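Local coordinates for protein beta-hexosaminidase LpqI (Mycobacterium tuberculosis H37Rv, PDB 6GFV) that cleaves terminal beta-1,4-linked N-acetylglucosamine from peptidoglycan fragments, as a family 3 glycoside hydrolase that works in peptidoglycan recycling, at residues Leu25-Val30 with Ala294-Trp299; Gly47-Ser52 with Ala76-Glu81; Ile128-Ala133 with Gly174-Leu179. One frame throughout, in Å; residues are numbered along the deposited sequence.

Contact 1: Leu25-Val30 with Ala294-Trp299; sequences LLVVGV and ADIALW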
# COMPACT_ATOMS: atom_id res chain seq x y z
N LEU A 25 -7.69 5.36 8.67
CA LEU A 25 -7.47 5.23 7.24
C LEU A 25 -6.16 5.88 6.79
O LEU A 25 -5.87 5.94 5.59
CB LEU A 25 -8.65 5.83 6.46
CG LEU A 25 -10.06 5.33 6.83
CD1 LEU A 25 -11.12 5.97 5.94
CD2 LEU A 25 -10.15 3.81 6.77
N LEU A 26 -5.36 6.33 7.76
CA LEU A 26 -4.12 7.03 7.46
C LEU A 26 -2.89 6.22 7.86
O LEU A 26 -2.84 5.66 8.95
CB LEU A 26 -4.09 8.39 8.18
CG LEU A 26 -5.32 9.29 8.17
CD1 LEU A 26 -5.03 10.51 8.99
CD2 LEU A 26 -5.72 9.70 6.76
N VAL A 27 -1.91 6.17 6.97
CA VAL A 27 -0.62 5.53 7.24
C VAL A 27 0.53 6.50 6.93
O VAL A 27 0.67 6.95 5.80
CB VAL A 27 -0.43 4.23 6.42
CG1 VAL A 27 0.99 3.72 6.55
CG2 VAL A 27 -1.43 3.16 6.86
N VAL A 28 1.33 6.85 7.94
CA VAL A 28 2.33 7.90 7.78
C VAL A 28 3.77 7.50 8.10
O VAL A 28 4.05 6.77 9.06
CB VAL A 28 1.98 9.14 8.62
CG1 VAL A 28 0.70 9.79 8.10
CG2 VAL A 28 1.85 8.80 10.09
N GLY A 29 4.69 8.01 7.28
CA GLY A 29 6.11 7.82 7.51
C GLY A 29 6.56 8.54 8.76
O GLY A 29 6.03 9.60 9.09
N VAL A 30 7.54 7.97 9.46
CA VAL A 30 8.02 8.52 10.74
C VAL A 30 9.53 8.70 10.79
O VAL A 30 10.28 7.95 10.17
CB VAL A 30 7.60 7.65 11.92
CG1 VAL A 30 6.07 7.56 12.02
CG2 VAL A 30 8.23 6.26 11.81
N ALA A 294 -10.16 4.43 -2.22
CA ALA A 294 -9.02 3.86 -1.52
C ALA A 294 -9.35 3.70 -0.04
O ALA A 294 -10.08 4.52 0.52
CB ALA A 294 -7.78 4.74 -1.71
N ASP A 295 -8.84 2.66 0.60
CA ASP A 295 -9.05 2.46 2.04
C ASP A 295 -7.93 3.08 2.91
O ASP A 295 -8.16 3.43 4.06
CB ASP A 295 -9.17 0.97 2.35
CG ASP A 295 -10.23 0.26 1.50
OD1 ASP A 295 -11.41 0.61 1.64
OD2 ASP A 295 -9.87 -0.65 0.72
N ILE A 296 -6.73 3.16 2.36
CA ILE A 296 -5.56 3.68 3.07
C ILE A 296 -4.95 4.81 2.28
O ILE A 296 -4.61 4.64 1.11
CB ILE A 296 -4.48 2.60 3.31
CG1 ILE A 296 -4.95 1.57 4.33
CG2 ILE A 296 -3.18 3.23 3.79
CD1 ILE A 296 -5.27 2.15 5.65
N ALA A 297 -4.86 5.97 2.92
CA ALA A 297 -4.15 7.12 2.37
C ALA A 297 -2.74 7.18 2.97
O ALA A 297 -2.57 7.35 4.17
CB ALA A 297 -4.89 8.40 2.66
N LEU A 298 -1.74 7.07 2.10
CA LEU A 298 -0.35 6.90 2.49
C LEU A 298 0.51 8.11 2.13
O LEU A 298 0.42 8.62 1.02
CB LEU A 298 0.21 5.66 1.81
CG LEU A 298 1.69 5.34 1.97
CD1 LEU A 298 1.95 4.76 3.34
CD2 LEU A 298 2.15 4.38 0.89
N TRP A 299 1.33 8.56 3.08
CA TRP A 299 2.38 9.55 2.80
C TRP A 299 3.49 9.47 3.87
O TRP A 299 3.37 8.71 4.83
CB TRP A 299 1.80 10.98 2.66
CG TRP A 299 1.40 11.76 3.89
CD1 TRP A 299 2.09 12.78 4.48
CD2 TRP A 299 0.17 11.64 4.64
NE1 TRP A 299 1.39 13.29 5.55
CE2 TRP A 299 0.22 12.60 5.68
CE3 TRP A 299 -0.94 10.81 4.54
CZ2 TRP A 299 -0.81 12.74 6.61
CZ3 TRP A 299 -1.95 10.94 5.48
CH2 TRP A 299 -1.88 11.90 6.49

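Contact 2: Gly47-Ser52 with Ala76-Glu81; sequences GILIGS and AVSVDE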
# COMPACT_ATOMS: atom_id res chain seq x y z
N GLY A 47 -1.79 3.42 11.06
CA GLY A 47 -0.51 2.79 10.82
C GLY A 47 0.66 3.75 10.62
O GLY A 47 0.48 4.96 10.48
N ILE A 48 1.86 3.20 10.61
CA ILE A 48 3.05 3.97 10.27
C ILE A 48 3.83 3.33 9.14
O ILE A 48 3.65 2.15 8.84
CB ILE A 48 3.97 4.14 11.49
CG1 ILE A 48 4.48 2.78 11.98
CG2 ILE A 48 3.26 4.91 12.59
CD1 ILE A 48 5.43 2.86 13.19
N LEU A 49 4.67 4.14 8.50
CA LEU A 49 5.57 3.69 7.46
C LEU A 49 7.03 3.78 7.95
O LEU A 49 7.46 4.81 8.43
CB LEU A 49 5.38 4.51 6.18
CG LEU A 49 6.44 4.36 5.10
CD1 LEU A 49 6.40 2.97 4.48
CD2 LEU A 49 6.30 5.44 4.05
N ILE A 50 7.76 2.68 7.82
CA ILE A 50 9.21 2.69 7.98
C ILE A 50 9.78 3.17 6.64
O ILE A 50 10.02 2.37 5.74
CB ILE A 50 9.77 1.32 8.36
CG1 ILE A 50 9.01 0.73 9.56
CG2 ILE A 50 11.25 1.42 8.69
CD1 ILE A 50 8.98 1.63 10.79
N GLY A 51 9.97 4.48 6.51
CA GLY A 51 10.34 5.08 5.24
C GLY A 51 11.84 5.28 5.11
O GLY A 51 12.60 4.88 5.98
N SER A 52 12.26 5.92 4.02
CA SER A 52 13.68 6.08 3.70
C SER A 52 14.47 6.83 4.76
O SER A 52 15.67 6.61 4.90
CB SER A 52 13.84 6.80 2.36
OG SER A 52 13.56 5.93 1.27
N ALA A 76 -0.88 -0.94 12.30
CA ALA A 76 -0.23 -1.45 11.08
C ALA A 76 1.20 -0.90 10.96
O ALA A 76 1.43 0.28 11.19
CB ALA A 76 -1.04 -1.09 9.82
N VAL A 77 2.16 -1.75 10.58
CA VAL A 77 3.54 -1.30 10.35
C VAL A 77 4.04 -1.70 8.97
O VAL A 77 4.22 -2.88 8.69
CB VAL A 77 4.50 -1.86 11.43
CG1 VAL A 77 5.91 -1.28 11.25
CG2 VAL A 77 3.96 -1.61 12.81
N SER A 78 4.28 -0.71 8.11
CA SER A 78 4.59 -0.98 6.70
C SER A 78 5.98 -0.52 6.27
O SER A 78 6.58 0.33 6.93
CB SER A 78 3.55 -0.32 5.81
OG SER A 78 3.67 1.08 5.90
N VAL A 79 6.47 -1.05 5.15
CA VAL A 79 7.83 -0.80 4.66
C VAL A 79 7.92 -1.14 3.17
O VAL A 79 7.17 -1.98 2.68
CB VAL A 79 8.86 -1.64 5.47
CG1 VAL A 79 8.60 -3.12 5.27
CG2 VAL A 79 10.33 -1.28 5.13
N ASP A 80 8.85 -0.49 2.47
CA ASP A 80 9.21 -0.85 1.10
C ASP A 80 10.31 -1.90 1.03
O ASP A 80 11.48 -1.56 1.07
CB ASP A 80 9.69 0.39 0.33
CG ASP A 80 8.57 1.35 -0.01
OD1 ASP A 80 7.45 0.90 -0.32
OD2 ASP A 80 8.80 2.57 0.04
N GLU A 81 9.95 -3.16 0.90
CA GLU A 81 10.97 -4.20 0.84
C GLU A 81 10.80 -5.12 -0.37
O GLU A 81 10.19 -6.18 -0.27
CB GLU A 81 10.96 -5.04 2.13
CG GLU A 81 12.15 -4.74 3.04
CD GLU A 81 13.49 -5.07 2.40
OE1 GLU A 81 13.54 -5.92 1.48
OE2 GLU A 81 14.52 -4.49 2.83
O HOH W 1 10.40 1.96 3.11

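Contact 3: Ile128-Ala133 with Gly174-Leu179; sequences ITIDFA and GVLPVL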
# COMPACT_ATOMS: atom_id res chain seq x y z
N ILE A 128 7.09 -5.87 11.48
CA ILE A 128 6.48 -5.52 10.20
C ILE A 128 5.18 -6.31 10.00
O ILE A 128 5.17 -7.53 10.19
CB ILE A 128 7.42 -5.82 9.00
CG1 ILE A 128 8.70 -4.99 9.08
CG2 ILE A 128 6.72 -5.57 7.65
CD1 ILE A 128 8.44 -3.49 9.23
N THR A 129 4.10 -5.63 9.62
CA THR A 129 2.86 -6.32 9.24
C THR A 129 2.52 -6.23 7.75
O THR A 129 1.76 -7.06 7.24
CB THR A 129 1.64 -5.79 10.04
OG1 THR A 129 1.37 -4.43 9.67
CG2 THR A 129 1.88 -5.91 11.56
N ILE A 130 3.07 -5.23 7.06
CA ILE A 130 2.76 -4.95 5.65
C ILE A 130 4.02 -4.63 4.86
O ILE A 130 4.82 -3.80 5.29
CB ILE A 130 1.78 -3.74 5.48
CG1 ILE A 130 0.41 -4.03 6.10
CG2 ILE A 130 1.62 -3.39 4.00
CD1 ILE A 130 -0.42 -2.78 6.33
N ASP A 131 4.19 -5.29 3.72
CA ASP A 131 5.29 -5.01 2.79
C ASP A 131 4.71 -4.57 1.45
O ASP A 131 3.94 -5.30 0.84
CB ASP A 131 6.18 -6.25 2.59
CG ASP A 131 7.41 -5.99 1.68
OD1 ASP A 131 7.71 -4.84 1.34
OD2 ASP A 131 8.10 -6.96 1.34
N PHE A 132 5.10 -3.39 1.00
CA PHE A 132 4.67 -2.90 -0.30
C PHE A 132 5.47 -3.60 -1.41
O PHE A 132 6.40 -3.03 -1.98
CB PHE A 132 4.81 -1.38 -0.36
CG PHE A 132 3.91 -0.68 0.59
CD1 PHE A 132 2.56 -0.96 0.62
CD2 PHE A 132 4.41 0.25 1.49
CE1 PHE A 132 1.72 -0.33 1.50
CE2 PHE A 132 3.58 0.87 2.38
CZ PHE A 132 2.22 0.59 2.38
N ALA A 133 5.10 -4.85 -1.64
CA ALA A 133 5.69 -5.72 -2.65
C ALA A 133 4.78 -6.96 -2.76
O ALA A 133 4.14 -7.34 -1.80
CB ALA A 133 7.12 -6.11 -2.26
N GLY A 174 3.11 -14.69 7.25
CA GLY A 174 2.18 -13.85 7.97
C GLY A 174 2.30 -12.35 7.73
O GLY A 174 1.85 -11.56 8.54
N VAL A 175 2.91 -11.97 6.60
CA VAL A 175 3.05 -10.56 6.20
C VAL A 175 2.14 -10.25 5.00
O VAL A 175 2.07 -11.05 4.09
CB VAL A 175 4.53 -10.22 5.84
CG1 VAL A 175 4.65 -8.83 5.24
CG2 VAL A 175 5.42 -10.34 7.10
N LEU A 176 1.44 -9.12 5.02
CA LEU A 176 0.53 -8.77 3.92
C LEU A 176 1.31 -8.29 2.69
O LEU A 176 1.98 -7.27 2.75
CB LEU A 176 -0.47 -7.69 4.33
CG LEU A 176 -1.42 -7.23 3.21
CD1 LEU A 176 -2.56 -8.23 3.06
CD2 LEU A 176 -1.96 -5.83 3.45
N PRO A 177 1.21 -9.04 1.59
CA PRO A 177 1.77 -8.58 0.32
C PRO A 177 0.89 -7.53 -0.37
O PRO A 177 -0.34 -7.61 -0.27
CB PRO A 177 1.82 -9.86 -0.51
CG PRO A 177 0.64 -10.68 0.01
CD PRO A 177 0.55 -10.35 1.48
N VAL A 178 1.50 -6.57 -1.06
CA VAL A 178 0.75 -5.54 -1.74
C VAL A 178 1.24 -5.40 -3.18
O VAL A 178 2.37 -5.00 -3.42
CB VAL A 178 0.86 -4.17 -1.03
CG1 VAL A 178 -0.00 -3.15 -1.73
CG2 VAL A 178 0.42 -4.29 0.43
N LEU A 179 0.37 -5.74 -4.13
CA LEU A 179 0.69 -5.63 -5.56
C LEU A 179 0.73 -4.16 -6.00
O LEU A 179 -0.10 -3.36 -5.58
CB LEU A 179 -0.35 -6.40 -6.40
CG LEU A 179 -0.89 -7.76 -5.91
CD1 LEU A 179 -1.98 -8.28 -6.86
CD2 LEU A 179 0.19 -8.81 -5.75
O HOH W 2 -0.18 -8.87 8.25

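Contact 1: Leu25-Val30 with Ala294-Trp299
Val28 sets one methyl, CG1, over the face of the Trp299 indole, 3.6 Å from the centroid of the six-membered ring and only 9° off its normal: a CH-pi contact. The ring reaches that place because CG of Trp299 sits between its own backbone N and carbonyl carbon (chi1 77°), which turns the indole toward the partner strand. Leu26 CD2 meets the same ring at its edge, 4.2 Å from CZ3, so the indole fits into the corner made by the two side chains. On the other side of the sheet Val27 is the knob: its CG1 butts against Leu298 CD1 at 3.5 Å, while CG2 meets Ile296 CG2 at the same distance, and the branched valine fills the dip between them. Leu25 lays CB and CD2 (3.4 Å) against Asp295 O, a buried carbonyl with no polar partner in the model. Between these two layers the strands run parallel, their short axes 7° apart, laced by Ala297 N to Leu25 O (2.9 Å), Val27 N to Ala297 O, Trp299 N to Val27 O and Gly29 N to Trp299 O. This pairing joins the first and last strands of the TIM barrel. Helices 282-292 and 305-317 cover the Trp299 side, strand 47-50 continues the sheet beyond Val28, and Leu298 faces the interior near Asp268, the probable nucleophile.

Contact 2: Gly47-Ser52 with Ala76-Glu81
Ala76 presents its carbonyl O to Ile48 N at 3.0 Å, the first rung of this parallel pair, and its CB lies 4.0 Å from Gly47 CA, where the glycine lets the two backbones come close. Val77 points to the opposite side of the sheet; its CG1, anti to its own backbone N (chi1 -175°), crosses Ile50 CG1 at 4.1 Å and lies more loosely beside Ile48 CG1. Ser78 brings the strand's side chain back to the Ala76 side and is the polar centre of the contact. Its backbone N and its OG both donate to Ile48 O, at 3.0 Å and 3.1 Å; OG, between the backbone N and carbonyl carbon of Ser78 (chi1 68°), reaches across to that oxygen from a position tilted 31° out of the carbonyl plane. Leu49 CD1 rests on the same hydroxyl at 3.6 Å, and Ser78 O takes a short, nearly straight bond from Ile50 N (2.8 Å). Val79 returns to the Val77 side, with CG2 against Ile50 O. There the strands part: Ile50 is the centre of an inverse gamma turn, and a water donates to its O and accepts from Asp80 N, filling in for a direct rung. Asp80, which probably binds substrate, lies at the break in strand 76-83, beside the C-terminal end of strand 47-50. The two strands belong to one beta-alpha-beta unit, closed through helix 62-69. Chemically, Ile48 O is gripped by two donors of one residue, so the buried Ser78 hydroxyl has a partner beside Leu49, Ile130 and Phe132, while the water-bridged end keeps the backbone next to a likely sugar-binding carboxylate hydrogen-bonded.

Contact 3: Ile128-Ala133 with Gly174-Leu179
Leu176 N donates to Thr129 O (3.0 Å), and Asp131 N answers with a bond to Leu176 O (3.1 Å), both nearly straight; together they make a short parallel ladder centred on Ile130 and Leu176. Beyond it the first segment bends at Phe132, the centre of an inverse gamma turn. The next bond, Val178 N to Ala133 O (2.8 Å), is therefore reached from a displaced backbone: the donor stands above the carbonyl plane, 52° out of it. At the start of the pair a water bonds Thr129 O and, weakly, Gly174 O, where a Schellman motif ends the helix 156-172. Among the side chains, Ile130 and Leu176 lie alongside each other, CG1 to CD2 at 4.0 Å, and Ile130 CG2 also meets Val178 CG2 (3.9 Å). With CG1 of Val178 anti to the backbone N (chi1 -177°), its CG2 is left beside that N, where it meets both Ile130 and Phe132; Phe132 CD1 is 4.0 Å from Val178 CG2. On the other side of the sheet Val175 CG1 packs on Asp131 CB. The Asp131 carboxylate leads away from this partner, and OD1 accepts from Glu81 N in the adjacent strand. Phe132 faces the barrel interior, next to Asp80 and edge-to-face with Phe266, while its O accepts from Lys180, a residue that probably binds substrate. Helices 109-126 and 156-172 cover the Asp131 and Pro177 side, and strands 76-83 and 223-230 flank the pair within the TIM-barrel sheet.

The three contacts follow one another round the sheet of a single TIM barrel, in the order 297-299, 26-29, 47-50, 76-83, 130-131, 176-182. Centres of contacts 1 and 2, and of contacts 2 and 3, are about 10 Å apart, those of 1 and 3 about 14 Å. Strands 26-29 and 47-50 bond to each other, as do 76-83 and 130-131, so the pairs form a continuous wall; across the interior, Leu298 touches Phe132. Along the chain contacts 2 and 3 come in series, both nested within the long span of chain that contact 1 closes. The barrel thereby gathers the probable substrate-binding residues Asp80 and Lys180 and the probable nucleophile Asp268 around one site.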